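Local atomic coordinates of dihydropteridine reductase (Caenorhabditis elegans, PDB entry 1OOE), a protein that probably catalyses the NADH- or NADPH-dependent reduction of quinonoid dihydrobiopterin to tetrahydrobiopterin, as a homodimer of the short-chain dehydrogenase/reductase family. Residues 3-8 and 66-71; 12-17 and 196-201; 24-29 and 204-209; 58-63 and 108-113; 95-100 and 143-148. One frame throughout, in Å; residues are numbered along the deposited sequence.

Contact 1: 3-8 and 66-71; sequences SGKVIV and SSLQGS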
# COMPACT_ATOMS: atom_id res chain seq x y z
N SER A 3 -27.09 -21.04 12.99
CA SER A 3 -26.04 -20.76 13.96
C SER A 3 -25.50 -19.35 13.77
O SER A 3 -24.83 -18.80 14.65
CB SER A 3 -24.90 -21.77 13.82
OG SER A 3 -25.34 -23.09 14.06
N GLY A 4 -25.79 -18.77 12.61
CA GLY A 4 -25.33 -17.43 12.31
C GLY A 4 -25.01 -17.28 10.84
O GLY A 4 -25.27 -18.18 10.05
N LYS A 5 -24.46 -16.13 10.46
CA LYS A 5 -24.12 -15.88 9.07
C LYS A 5 -22.68 -15.37 8.96
O LYS A 5 -22.21 -14.65 9.84
CB LYS A 5 -25.06 -14.84 8.46
CG LYS A 5 -26.54 -15.22 8.45
CD LYS A 5 -27.39 -14.08 7.89
CE LYS A 5 -28.88 -14.41 7.91
NZ LYS A 5 -29.43 -14.56 9.29
N VAL A 6 -22.00 -15.76 7.89
CA VAL A 6 -20.63 -15.31 7.66
C VAL A 6 -20.41 -15.05 6.17
O VAL A 6 -21.07 -15.65 5.32
CB VAL A 6 -19.57 -16.34 8.15
CG1 VAL A 6 -19.66 -16.50 9.66
CG2 VAL A 6 -19.77 -17.67 7.46
N ILE A 7 -19.50 -14.13 5.88
CA ILE A 7 -19.16 -13.78 4.51
C ILE A 7 -17.74 -14.27 4.22
O ILE A 7 -16.83 -14.05 5.02
CB ILE A 7 -19.19 -12.25 4.30
CG1 ILE A 7 -20.64 -11.75 4.40
CG2 ILE A 7 -18.56 -11.88 2.96
CD1 ILE A 7 -20.75 -10.23 4.37
N VAL A 8 -17.57 -14.95 3.09
CA VAL A 8 -16.25 -15.43 2.69
C VAL A 8 -15.94 -14.76 1.36
O VAL A 8 -16.56 -15.08 0.33
CB VAL A 8 -16.22 -16.97 2.49
CG1 VAL A 8 -14.83 -17.40 2.01
CG2 VAL A 8 -16.55 -17.68 3.80
N SER A 66 -28.86 -6.52 -0.41
CA SER A 66 -30.09 -7.14 -0.91
C SER A 66 -30.27 -8.53 -0.30
O SER A 66 -31.39 -8.96 -0.02
CB SER A 66 -30.05 -7.24 -2.43
OG SER A 66 -31.24 -7.83 -2.93
N SER A 67 -29.16 -9.23 -0.10
CA SER A 67 -29.20 -10.57 0.47
C SER A 67 -29.42 -10.59 1.98
O SER A 67 -30.19 -11.41 2.48
CB SER A 67 -27.90 -11.31 0.13
OG SER A 67 -27.88 -12.59 0.75
N LEU A 68 -28.77 -9.69 2.70
CA LEU A 68 -28.89 -9.65 4.16
C LEU A 68 -30.15 -9.01 4.73
O LEU A 68 -30.66 -9.45 5.75
CB LEU A 68 -27.66 -8.94 4.75
CG LEU A 68 -26.32 -9.67 4.60
CD1 LEU A 68 -25.22 -8.81 5.16
CD2 LEU A 68 -26.37 -11.02 5.32
N GLN A 69 -30.66 -7.97 4.06
CA GLN A 69 -31.84 -7.27 4.55
C GLN A 69 -31.61 -6.84 6.01
O GLN A 69 -30.69 -6.07 6.28
CB GLN A 69 -33.08 -8.17 4.44
CG GLN A 69 -33.51 -8.49 3.00
CD GLN A 69 -33.88 -7.25 2.20
OE1 GLN A 69 -34.70 -6.43 2.63
NE2 GLN A 69 -33.28 -7.10 1.02
N GLY A 70 -32.43 -7.34 6.93
CA GLY A 70 -32.27 -6.95 8.33
C GLY A 70 -31.31 -7.77 9.17
O GLY A 70 -31.27 -7.62 10.40
N SER A 71 -30.51 -8.63 8.54
CA SER A 71 -29.56 -9.45 9.27
C SER A 71 -28.15 -8.89 9.22
O SER A 71 -27.78 -8.20 8.27
CB SER A 71 -29.54 -10.88 8.71
OG SER A 71 -30.76 -11.56 8.94
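K5 reaches from the first strand of the Rossmann-type sheet to S71, in the turn between helix 53-68 and strand 73-78. Its chain runs straight as far as CE and bends at the last torsion (chi4 65°), which leaves the ammonium beside the serine hydroxyl at a long distance. The resulting hydrogen bond, K5 NZ to S71 OG at 3.3 Å, is weak, and much of the touching is done by carbon: K5 CE comes to 3.7 Å from S71 CB. One methylene earlier, K5 CD rests 4.1 Å from L68 CD2, the two side chains sliding past each other in opposite directions. With an alanine here, S71 OG would probably lose its weak ammonium donor and L68 CD2 its methylene neighbour, leaving a gap between strand and turn.

In the next shell, the backbone N of K5 is hydrogen-bonded to D74 OD1, while L68 and I7 both pack on V73, so strand 73-78 lies against both parts. S71 is held in place by a type II' turn from L68, closed by S71 N to L68 O at 2.9 Å, in which Q69 leaves the helix with positive phi. The Q69 side chain folds back on the helix end, where NE2, with its partner in the amide plane, donates to S66 O at 2.8 Å with a nearly straight N-H...O angle of 174°.

Contact 2: 12-17 and 196-201; sequences KGALGS and TPLSFI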
# COMPACT_ATOMS: atom_id res chain seq x y z
N LYS A 12 -13.93 -19.18 -3.74
CA LYS A 12 -13.61 -20.11 -4.82
C LYS A 12 -12.20 -20.66 -4.69
O LYS A 12 -11.86 -21.66 -5.32
CB LYS A 12 -13.77 -19.43 -6.18
CG LYS A 12 -15.20 -19.03 -6.51
CD LYS A 12 -16.14 -20.23 -6.57
CE LYS A 12 -15.81 -21.15 -7.74
NZ LYS A 12 -16.76 -22.29 -7.86
N GLY A 13 -11.37 -20.00 -3.88
CA GLY A 13 -10.00 -20.45 -3.69
C GLY A 13 -9.89 -21.67 -2.79
O GLY A 13 -10.88 -22.09 -2.20
N ALA A 14 -8.69 -22.23 -2.69
CA ALA A 14 -8.48 -23.42 -1.86
C ALA A 14 -8.86 -23.16 -0.40
O ALA A 14 -9.66 -23.89 0.17
CB ALA A 14 -7.02 -23.87 -1.95
N LEU A 15 -8.28 -22.13 0.19
CA LEU A 15 -8.56 -21.79 1.58
C LEU A 15 -9.99 -21.28 1.75
O LEU A 15 -10.68 -21.66 2.70
CB LEU A 15 -7.56 -20.74 2.08
CG LEU A 15 -7.76 -20.22 3.51
CD1 LEU A 15 -7.73 -21.38 4.50
CD2 LEU A 15 -6.66 -19.21 3.84
N GLY A 16 -10.43 -20.43 0.83
CA GLY A 16 -11.77 -19.89 0.91
C GLY A 16 -12.86 -20.95 0.87
O GLY A 16 -13.82 -20.90 1.64
N SER A 17 -12.71 -21.91 -0.04
CA SER A 17 -13.69 -22.98 -0.17
C SER A 17 -13.67 -23.86 1.09
O SER A 17 -14.72 -24.33 1.53
CB SER A 17 -13.39 -23.83 -1.41
OG SER A 17 -14.30 -24.91 -1.53
N THR A 196 1.08 -26.07 6.77
CA THR A 196 -0.10 -25.83 7.60
C THR A 196 -1.37 -26.35 6.93
O THR A 196 -1.66 -26.00 5.78
CB THR A 196 -0.29 -24.31 7.89
OG1 THR A 196 0.89 -23.78 8.51
CG2 THR A 196 -1.48 -24.09 8.82
N PRO A 197 -2.14 -27.20 7.63
CA PRO A 197 -3.38 -27.75 7.07
C PRO A 197 -4.40 -26.62 7.01
O PRO A 197 -4.43 -25.76 7.89
CB PRO A 197 -3.78 -28.81 8.09
CG PRO A 197 -2.49 -29.21 8.72
CD PRO A 197 -1.79 -27.89 8.88
N LEU A 198 -5.24 -26.62 5.98
CA LEU A 198 -6.25 -25.58 5.86
C LEU A 198 -7.21 -25.62 7.04
O LEU A 198 -7.71 -24.58 7.48
CB LEU A 198 -7.02 -25.74 4.54
CG LEU A 198 -6.19 -25.72 3.25
CD1 LEU A 198 -7.11 -25.78 2.04
CD2 LEU A 198 -5.33 -24.47 3.19
N SER A 199 -7.46 -26.81 7.57
CA SER A 199 -8.37 -26.98 8.70
C SER A 199 -7.90 -26.23 9.95
O SER A 199 -8.71 -25.85 10.79
CB SER A 199 -8.54 -28.47 9.04
OG SER A 199 -7.32 -29.05 9.47
N PHE A 200 -6.59 -26.02 10.08
CA PHE A 200 -6.06 -25.30 11.23
C PHE A 200 -6.64 -23.89 11.21
O PHE A 200 -7.01 -23.35 12.25
CB PHE A 200 -4.54 -25.22 11.15
CG PHE A 200 -3.89 -24.59 12.36
CD1 PHE A 200 -3.83 -25.28 13.57
CD2 PHE A 200 -3.34 -23.32 12.29
CE1 PHE A 200 -3.22 -24.71 14.69
CE2 PHE A 200 -2.72 -22.73 13.40
CZ PHE A 200 -2.66 -23.44 14.60
N ILE A 201 -6.71 -23.31 10.02
CA ILE A 201 -7.24 -21.96 9.84
C ILE A 201 -8.75 -21.92 10.04
O ILE A 201 -9.26 -21.07 10.78
CB ILE A 201 -6.90 -21.42 8.42
CG1 ILE A 201 -5.39 -21.42 8.21
CG2 ILE A 201 -7.47 -20.01 8.25
CD1 ILE A 201 -4.63 -20.54 9.17
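L15 and L198 carry most of this contact, which brings the first turn of helix 14-25 against the first turn of helix 198-210. L15 swings its CG away from its own backbone N (chi1 177°), and this carries the branched end across to the other helix, where its CD1 methyl does the touching. L198 answers with both methyls. Its CD2 lies 4.1 Å from L15 CD1, and its CD1 reaches past the leucine to the backbone of the preceding residue, 3.7 Å from A14 O. The A14 methyl borders the same group, with A14 CB 4.4 Å from L198 CD1.

One turn further along the second helix, I201 closes the other side of L15. In the conformer described, one of two modelled, I201 CG2 stands 4.0 Å from L15 CD1, and the two side chains cross at about a right angle. Beyond the pair of segments, L15 also packs on V79 and L178, and I201 leans on I224 of strand 221-227, so the leucine links the loop ends of the sheet to the helix packed on strand 221-227.

G13 and G16, in this same turn, fit the glycine-rich GxGxxG pattern of Rossmann-type nucleotide-binding folds, and G13 takes the N-cap position of helix 14-25. The contact therefore flanks what is probably the dinucleotide-binding turn. Apart from the A14 carbonyl oxygen, which L198 CD1 meets without a hydrogen bond, the contact is hydrocarbon against hydrocarbon; none of its contacts is a directed bond, so it probably relies on the fit of methyl groups.

Contact 3: 24-29 and 204-209; sequences KKNGYT and HLLKWT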
# COMPACT_ATOMS: atom_id res chain seq x y z
N LYS A 24 -20.31 -24.03 7.01
CA LYS A 24 -21.58 -24.59 6.58
C LYS A 24 -21.85 -25.88 7.36
O LYS A 24 -22.96 -26.11 7.85
CB LYS A 24 -21.53 -24.90 5.08
CG LYS A 24 -22.85 -25.34 4.48
CD LYS A 24 -22.67 -25.70 3.00
CE LYS A 24 -23.98 -26.12 2.37
NZ LYS A 24 -23.81 -26.52 0.94
N LYS A 25 -20.82 -26.71 7.50
CA LYS A 25 -20.94 -27.96 8.23
C LYS A 25 -21.28 -27.69 9.69
O LYS A 25 -21.90 -28.52 10.36
CB LYS A 25 -19.64 -28.76 8.14
CG LYS A 25 -19.67 -30.07 8.93
CD LYS A 25 -18.33 -30.79 8.89
CE LYS A 25 -17.98 -31.24 7.48
NZ LYS A 25 -19.02 -32.16 6.92
N ASN A 26 -20.87 -26.52 10.18
CA ASN A 26 -21.11 -26.15 11.57
C ASN A 26 -22.36 -25.29 11.79
O ASN A 26 -22.43 -24.54 12.76
CB ASN A 26 -19.87 -25.46 12.14
CG ASN A 26 -18.81 -26.46 12.56
OD1 ASN A 26 -18.88 -27.04 13.65
ND2 ASN A 26 -17.83 -26.68 11.70
N GLY A 27 -23.32 -25.41 10.88
CA GLY A 27 -24.58 -24.69 11.02
C GLY A 27 -24.71 -23.23 10.61
O GLY A 27 -25.73 -22.61 10.89
N TYR A 28 -23.70 -22.67 9.95
CA TYR A 28 -23.78 -21.27 9.54
C TYR A 28 -24.29 -21.10 8.11
O TYR A 28 -24.16 -21.99 7.27
CB TYR A 28 -22.41 -20.59 9.62
CG TYR A 28 -21.93 -20.29 11.02
CD1 TYR A 28 -21.40 -21.29 11.84
CD2 TYR A 28 -22.01 -18.99 11.54
CE1 TYR A 28 -20.96 -21.01 13.13
CE2 TYR A 28 -21.57 -18.70 12.82
CZ TYR A 28 -21.05 -19.71 13.61
OH TYR A 28 -20.62 -19.43 14.89
N THR A 29 -24.90 -19.95 7.86
CA THR A 29 -25.38 -19.59 6.52
C THR A 29 -24.14 -18.90 5.97
O THR A 29 -23.55 -18.07 6.65
CB THR A 29 -26.53 -18.57 6.58
OG1 THR A 29 -27.65 -19.15 7.25
CG2 THR A 29 -26.94 -18.16 5.17
N HIS A 204 -9.62 -22.21 13.67
CA HIS A 204 -9.39 -21.01 14.46
C HIS A 204 -10.39 -19.91 14.15
O HIS A 204 -10.79 -19.16 15.04
CB HIS A 204 -7.95 -20.50 14.28
CG HIS A 204 -6.96 -21.21 15.14
ND1 HIS A 204 -6.54 -22.50 14.90
CD2 HIS A 204 -6.34 -20.82 16.29
CE1 HIS A 204 -5.71 -22.88 15.85
NE2 HIS A 204 -5.57 -21.88 16.71
N LEU A 205 -10.82 -19.80 12.89
CA LEU A 205 -11.80 -18.78 12.56
C LEU A 205 -13.11 -19.07 13.30
O LEU A 205 -13.74 -18.15 13.82
CB LEU A 205 -12.05 -18.72 11.06
CG LEU A 205 -10.92 -18.14 10.20
CD1 LEU A 205 -11.28 -18.25 8.73
CD2 LEU A 205 -10.68 -16.68 10.59
N LEU A 206 -13.52 -20.33 13.36
CA LEU A 206 -14.76 -20.67 14.06
C LEU A 206 -14.61 -20.35 15.55
O LEU A 206 -15.53 -19.81 16.18
CB LEU A 206 -15.12 -22.15 13.87
CG LEU A 206 -16.39 -22.64 14.59
CD1 LEU A 206 -17.59 -21.83 14.12
CD2 LEU A 206 -16.60 -24.12 14.31
N LYS A 207 -13.44 -20.66 16.12
CA LYS A 207 -13.19 -20.39 17.54
C LYS A 207 -13.24 -18.89 17.85
O LYS A 207 -13.91 -18.47 18.79
CB LYS A 207 -11.83 -20.93 17.97
CG LYS A 207 -11.57 -20.76 19.47
CD LYS A 207 -10.21 -21.28 19.91
CE LYS A 207 -9.07 -20.43 19.34
NZ LYS A 207 -7.75 -20.81 19.94
N TRP A 208 -12.53 -18.10 17.06
CA TRP A 208 -12.51 -16.66 17.28
C TRP A 208 -13.88 -16.02 17.03
O TRP A 208 -14.21 -15.00 17.64
CB TRP A 208 -11.46 -15.99 16.38
CG TRP A 208 -10.04 -16.46 16.60
CD1 TRP A 208 -9.49 -16.88 17.78
CD2 TRP A 208 -8.99 -16.51 15.62
NE1 TRP A 208 -8.15 -17.18 17.59
CE2 TRP A 208 -7.82 -16.96 16.28
CE3 TRP A 208 -8.92 -16.21 14.26
CZ2 TRP A 208 -6.60 -17.12 15.62
CZ3 TRP A 208 -7.71 -16.37 13.59
CH2 TRP A 208 -6.56 -16.82 14.28
N THR A 209 -14.66 -16.63 16.15
CA THR A 209 -15.99 -16.10 15.85
C THR A 209 -16.97 -16.34 16.99
O THR A 209 -17.77 -15.46 17.34
CB THR A 209 -16.57 -16.74 14.56
OG1 THR A 209 -15.73 -16.42 13.45
CG2 THR A 209 -17.97 -16.21 14.28
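One leucine, L206, sets its two methyls against polar side chains, the amide of N26 and the phenol ring of Y28. L206 forks between them. Its CD2 sits over the flat of the N26 amide, 3.7 Å from CG and almost as near to OD1 and ND2, while its CD1 lies 3.6 Å from Y28 CE1, with the two side chains crossing obliquely. The fork faces this way because CG of L206 is turned away from its backbone N (chi1 179°). Three residues on in helix 198-210, T209 CG2 stands 4.2 Å from Y28 OH.

Both partners of the leucine are positioned by the end of helix 14-25. N26 is the first residue to depart from helical angles, and its ND2 bonds back to F22 O. G27 then completes a Schellman motif, with G27 N to K24 O at 3.1 Å and Y28 N to F23 O, which sends the chain into strand 28-34. F22 and F23 also pack on L206. On the opposing helix, T209 OG1 is held 2.7 Å from L205 O, which it approaches from the opposite face of the carbonyl to T209 N.

Replacing L206 by an alanine would probably open a gap beside the Y28 ring and strip the N26 amide of its methyl cover. The joint between the helix 14-25 terminus and helix 198-210 thus rests on dispersion: each polar group meets carbon across it, and the N26 amide finds its hydrogen bond back in helix 14-25, at F22 O.

Contact 4: 58-63 and 108-113; sequences QSILEQ and SAIAAK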
# COMPACT_ATOMS: atom_id res chain seq x y z
N GLN A 58 -19.53 -0.56 -5.13
CA GLN A 58 -20.96 -0.34 -5.26
C GLN A 58 -21.73 -1.63 -5.54
O GLN A 58 -22.74 -1.91 -4.88
CB GLN A 58 -21.25 0.67 -6.38
CG GLN A 58 -22.71 1.08 -6.45
CD GLN A 58 -22.95 2.16 -7.49
OE1 GLN A 58 -22.26 3.18 -7.50
NE2 GLN A 58 -23.95 1.95 -8.34
N SER A 59 -21.26 -2.41 -6.50
CA SER A 59 -21.94 -3.65 -6.86
C SER A 59 -21.95 -4.67 -5.73
O SER A 59 -22.98 -5.26 -5.43
CB SER A 59 -21.29 -4.27 -8.10
OG SER A 59 -22.01 -5.41 -8.52
N ILE A 60 -20.80 -4.86 -5.10
CA ILE A 60 -20.69 -5.81 -4.01
C ILE A 60 -21.57 -5.39 -2.82
O ILE A 60 -22.27 -6.21 -2.23
CB ILE A 60 -19.22 -5.98 -3.56
CG1 ILE A 60 -18.42 -6.64 -4.69
CG2 ILE A 60 -19.14 -6.83 -2.31
CD1 ILE A 60 -16.91 -6.58 -4.50
N LEU A 61 -21.54 -4.10 -2.49
CA LEU A 61 -22.35 -3.61 -1.38
C LEU A 61 -23.84 -3.73 -1.68
O LEU A 61 -24.62 -4.12 -0.81
CB LEU A 61 -22.01 -2.15 -1.06
CG LEU A 61 -20.91 -1.92 -0.01
CD1 LEU A 61 -19.65 -2.66 -0.41
CD2 LEU A 61 -20.65 -0.43 0.13
N GLU A 62 -24.25 -3.39 -2.90
CA GLU A 62 -25.66 -3.48 -3.25
C GLU A 62 -26.16 -4.92 -3.15
O GLU A 62 -27.21 -5.17 -2.56
CB GLU A 62 -25.91 -2.96 -4.67
CG GLU A 62 -25.59 -1.49 -4.86
CD GLU A 62 -25.88 -1.00 -6.28
OE1 GLU A 62 -25.58 -1.75 -7.24
OE2 GLU A 62 -26.38 0.13 -6.43
N GLN A 63 -25.39 -5.85 -3.71
CA GLN A 63 -25.77 -7.26 -3.68
C GLN A 63 -25.80 -7.85 -2.28
O GLN A 63 -26.68 -8.65 -1.95
CB GLN A 63 -24.82 -8.08 -4.54
CG GLN A 63 -24.89 -7.78 -6.02
CD GLN A 63 -23.91 -8.63 -6.80
OE1 GLN A 63 -24.07 -9.84 -6.91
NE2 GLN A 63 -22.87 -7.99 -7.33
N SER A 108 -9.43 -6.38 0.34
CA SER A 108 -9.34 -6.12 1.78
C SER A 108 -10.13 -4.89 2.17
O SER A 108 -10.80 -4.89 3.19
CB SER A 108 -7.88 -5.92 2.19
OG SER A 108 -7.13 -7.11 2.02
N ALA A 109 -10.05 -3.85 1.35
CA ALA A 109 -10.76 -2.61 1.64
C ALA A 109 -12.28 -2.78 1.54
O ALA A 109 -13.02 -2.25 2.36
CB ALA A 109 -10.30 -1.51 0.70
N ILE A 110 -12.74 -3.50 0.52
CA ILE A 110 -14.17 -3.72 0.36
C ILE A 110 -14.67 -4.63 1.48
O ILE A 110 -15.79 -4.45 1.98
CB ILE A 110 -14.50 -4.31 -1.04
CG1 ILE A 110 -14.17 -3.28 -2.12
CG2 ILE A 110 -15.97 -4.70 -1.12
CD1 ILE A 110 -14.38 -3.75 -3.54
N ALA A 111 -13.85 -5.58 1.90
CA ALA A 111 -14.25 -6.46 3.00
C ALA A 111 -14.43 -5.60 4.25
O ALA A 111 -15.38 -5.79 5.02
CB ALA A 111 -13.18 -7.54 3.24
N ALA A 112 -13.53 -4.65 4.45
CA ALA A 112 -13.61 -3.76 5.61
C ALA A 112 -14.89 -2.92 5.54
O ALA A 112 -15.58 -2.76 6.54
CB ALA A 112 -12.38 -2.85 5.68
N LYS A 113 -15.18 -2.38 4.36
CA LYS A 113 -16.38 -1.57 4.17
C LYS A 113 -17.62 -2.40 4.51
O LYS A 113 -18.56 -1.91 5.14
CB LYS A 113 -16.48 -1.07 2.72
CG LYS A 113 -17.65 -0.12 2.46
CD LYS A 113 -17.51 1.17 3.27
CE LYS A 113 -18.72 2.07 3.09
NZ LYS A 113 -18.52 3.39 3.75
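I110 and K113 are the residues of helix 108-113 that touch helix 58-63, the two running at -33° with their axes 10.6 Å apart. S108 and A109 begin the segment facing elsewhere, S108 toward V150 and L153 of helix 141-158 and A109 toward W53 of helix 53-68 and F93 of the second subunit. I110 then points across. Its CD1 meets I60 CD1 at 3.9 Å, and its CG2 lies 4.0 Å from I60 CG2, so the isoleucines meet at both branches while crossing at about a right angle. The same I110 CG2 borders L61 CD1 at 4.3 Å.

A111 turns away from helix 58-63 to the sheet, packing on Y9, V76 and C78, and A112 lies against L157. K113 comes back to the contact with its aliphatic part: K113 CG, placed opposite its backbone N (chi1 -175°), is 3.8 Å from L61 CD2. Past CG the lysine bends at chi2 and leads away, and its NZ is hydrogen-bonded to S90 O of the second subunit.

I60 and I110 both rest on Y9 of strand 4-9. Two neighbouring helices, roughly parallel and packed side by side on one face of the parallel part of the sheet, are the layering of the Rossmann fold in short-chain dehydrogenases, here with the homodimer interface along the second helix.

Contact 5: 95-100 and 143-148; sequences KNADLM and YGMAKA
M100 runs along the start of the Y143 segment atom by atom. Its CB lies against the A146 methyl, 3.9 Å from A146 CB. CG moves on to the backbone, 3.8 Å from Y143 CA and equally near Y143 N. The chain then bends at chi2 (-56°), bringing M100 SD to the rim of the Y143 ring, 3.7 Å from CD1. With SD 83° off the ring normal, this is a Met-aromatic contact made in plane at the ring edge. A second bend, at chi3, leads the terminal CE away from helix 143-148.

Close by, the M100 carbonyl also meets A146, with O 3.5 Å from CB, and A97 CB touches M145 CE at 4.0 Å. One face of the Y143 ring is lined by K147 CG. Y143 and K147 show the Tyr-x-x-x-Lys spacing known from active sites of this family, so M100 probably packs beside the catalytic region.

The two helices run at -25° with axes 8.6 Å apart. K147 NZ reaches T128 O at the end of strand 123-128, while W53 and L153 of the second subunit pack on A97 and M145, placing helices 93-118 and 141-158 between the sheet and the dimer partner.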
# COMPACT_ATOMS: atom_id res chain seq x y z
N LYS A 95 3.11 -3.35 -14.12
CA LYS A 95 1.97 -4.17 -14.50
C LYS A 95 1.58 -5.11 -13.37
O LYS A 95 0.40 -5.23 -13.02
CB LYS A 95 2.32 -4.99 -15.75
CG LYS A 95 1.22 -5.96 -16.17
CD LYS A 95 1.66 -6.75 -17.39
CE LYS A 95 0.57 -7.68 -17.88
NZ LYS A 95 1.04 -8.49 -19.04
N ASN A 96 2.57 -5.79 -12.80
CA ASN A 96 2.31 -6.71 -11.71
C ASN A 96 1.97 -5.99 -10.41
O ASN A 96 1.16 -6.48 -9.63
CB ASN A 96 3.51 -7.64 -11.52
CG ASN A 96 3.69 -8.59 -12.69
OD1 ASN A 96 2.80 -8.73 -13.52
ND2 ASN A 96 4.85 -9.24 -12.75
N ALA A 97 2.58 -4.83 -10.19
CA ALA A 97 2.28 -4.05 -9.00
C ALA A 97 0.80 -3.69 -9.04
O ALA A 97 0.11 -3.73 -8.02
CB ALA A 97 3.13 -2.78 -8.96
N ASP A 98 0.31 -3.35 -10.23
CA ASP A 98 -1.09 -2.98 -10.44
C ASP A 98 -1.99 -4.17 -10.11
O ASP A 98 -2.99 -4.04 -9.39
CB ASP A 98 -1.29 -2.54 -11.89
CG ASP A 98 -2.72 -2.15 -12.21
OD1 ASP A 98 -3.23 -1.19 -11.59
OD2 ASP A 98 -3.32 -2.80 -13.09
N LEU A 99 -1.63 -5.35 -10.61
CA LEU A 99 -2.41 -6.55 -10.35
C LEU A 99 -2.45 -6.87 -8.86
O LEU A 99 -3.48 -7.34 -8.36
CB LEU A 99 -1.82 -7.74 -11.11
CG LEU A 99 -1.97 -7.73 -12.64
CD1 LEU A 99 -1.20 -8.91 -13.23
CD2 LEU A 99 -3.44 -7.81 -13.02
N MET A 100 -1.35 -6.63 -8.16
CA MET A 100 -1.30 -6.92 -6.73
C MET A 100 -2.15 -5.97 -5.89
O MET A 100 -2.71 -6.39 -4.87
CB MET A 100 0.15 -6.93 -6.25
CG MET A 100 0.95 -8.12 -6.79
SD MET A 100 0.18 -9.73 -6.40
CE MET A 100 -0.84 -10.02 -7.86
N TYR A 143 4.07 -7.01 -4.89
CA TYR A 143 3.40 -7.86 -3.91
C TYR A 143 3.69 -7.30 -2.52
O TYR A 143 2.79 -7.16 -1.68
CB TYR A 143 3.94 -9.29 -4.01
CG TYR A 143 3.28 -10.28 -3.07
CD1 TYR A 143 1.96 -10.68 -3.25
CD2 TYR A 143 3.99 -10.82 -2.00
CE1 TYR A 143 1.36 -11.60 -2.39
CE2 TYR A 143 3.41 -11.74 -1.14
CZ TYR A 143 2.09 -12.13 -1.34
OH TYR A 143 1.52 -13.06 -0.50
N GLY A 144 4.96 -6.97 -2.28
CA GLY A 144 5.35 -6.42 -0.99
C GLY A 144 4.60 -5.16 -0.63
O GLY A 144 4.11 -5.04 0.50
N MET A 145 4.52 -4.22 -1.57
CA MET A 145 3.82 -2.94 -1.37
C MET A 145 2.35 -3.13 -1.04
O MET A 145 1.82 -2.53 -0.11
CB MET A 145 3.86 -2.09 -2.64
CG MET A 145 5.19 -1.53 -3.04
SD MET A 145 4.85 -0.17 -4.16
CE MET A 145 4.42 -1.02 -5.66
N ALA A 146 1.69 -3.94 -1.87
CA ALA A 146 0.27 -4.23 -1.71
C ALA A 146 -0.02 -4.81 -0.35
O ALA A 146 -0.93 -4.35 0.35
CB ALA A 146 -0.19 -5.19 -2.81
N LYS A 147 0.74 -5.83 0.04
CA LYS A 147 0.52 -6.46 1.33
C LYS A 147 0.87 -5.54 2.50
O LYS A 147 0.24 -5.62 3.56
CB LYS A 147 1.29 -7.78 1.41
CG LYS A 147 0.71 -8.88 0.51
CD LYS A 147 -0.66 -9.35 1.00
CE LYS A 147 -1.14 -10.57 0.22
NZ LYS A 147 -2.42 -11.12 0.79
N ALA A 148 1.86 -4.67 2.33
CA ALA A 148 2.22 -3.74 3.41
C ALA A 148 1.03 -2.81 3.64
O ALA A 148 0.77 -2.41 4.78
CB ALA A 148 3.47 -2.93 3.04

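From the N terminus, strand 4-9 opens contact 1, which closes on the turn after helix 53-68. Helix 14-25 opens contacts 2 and 3 inside that loop, and both close only at helix 198-210, so they cross contact 1 and each other. Contact 4 leaves from helix 53-68, crossing contact 1, and ends on helix 93-118; contact 5 leaves from the start of that helix, crosses contact 4 and closes at helix 141-158. Both are nested inside the long loops of contacts 2 and 3. Contacts 2 and 3 tie the first helix to the last one, whereas 4 and 5 join successive helices that reach the second subunit.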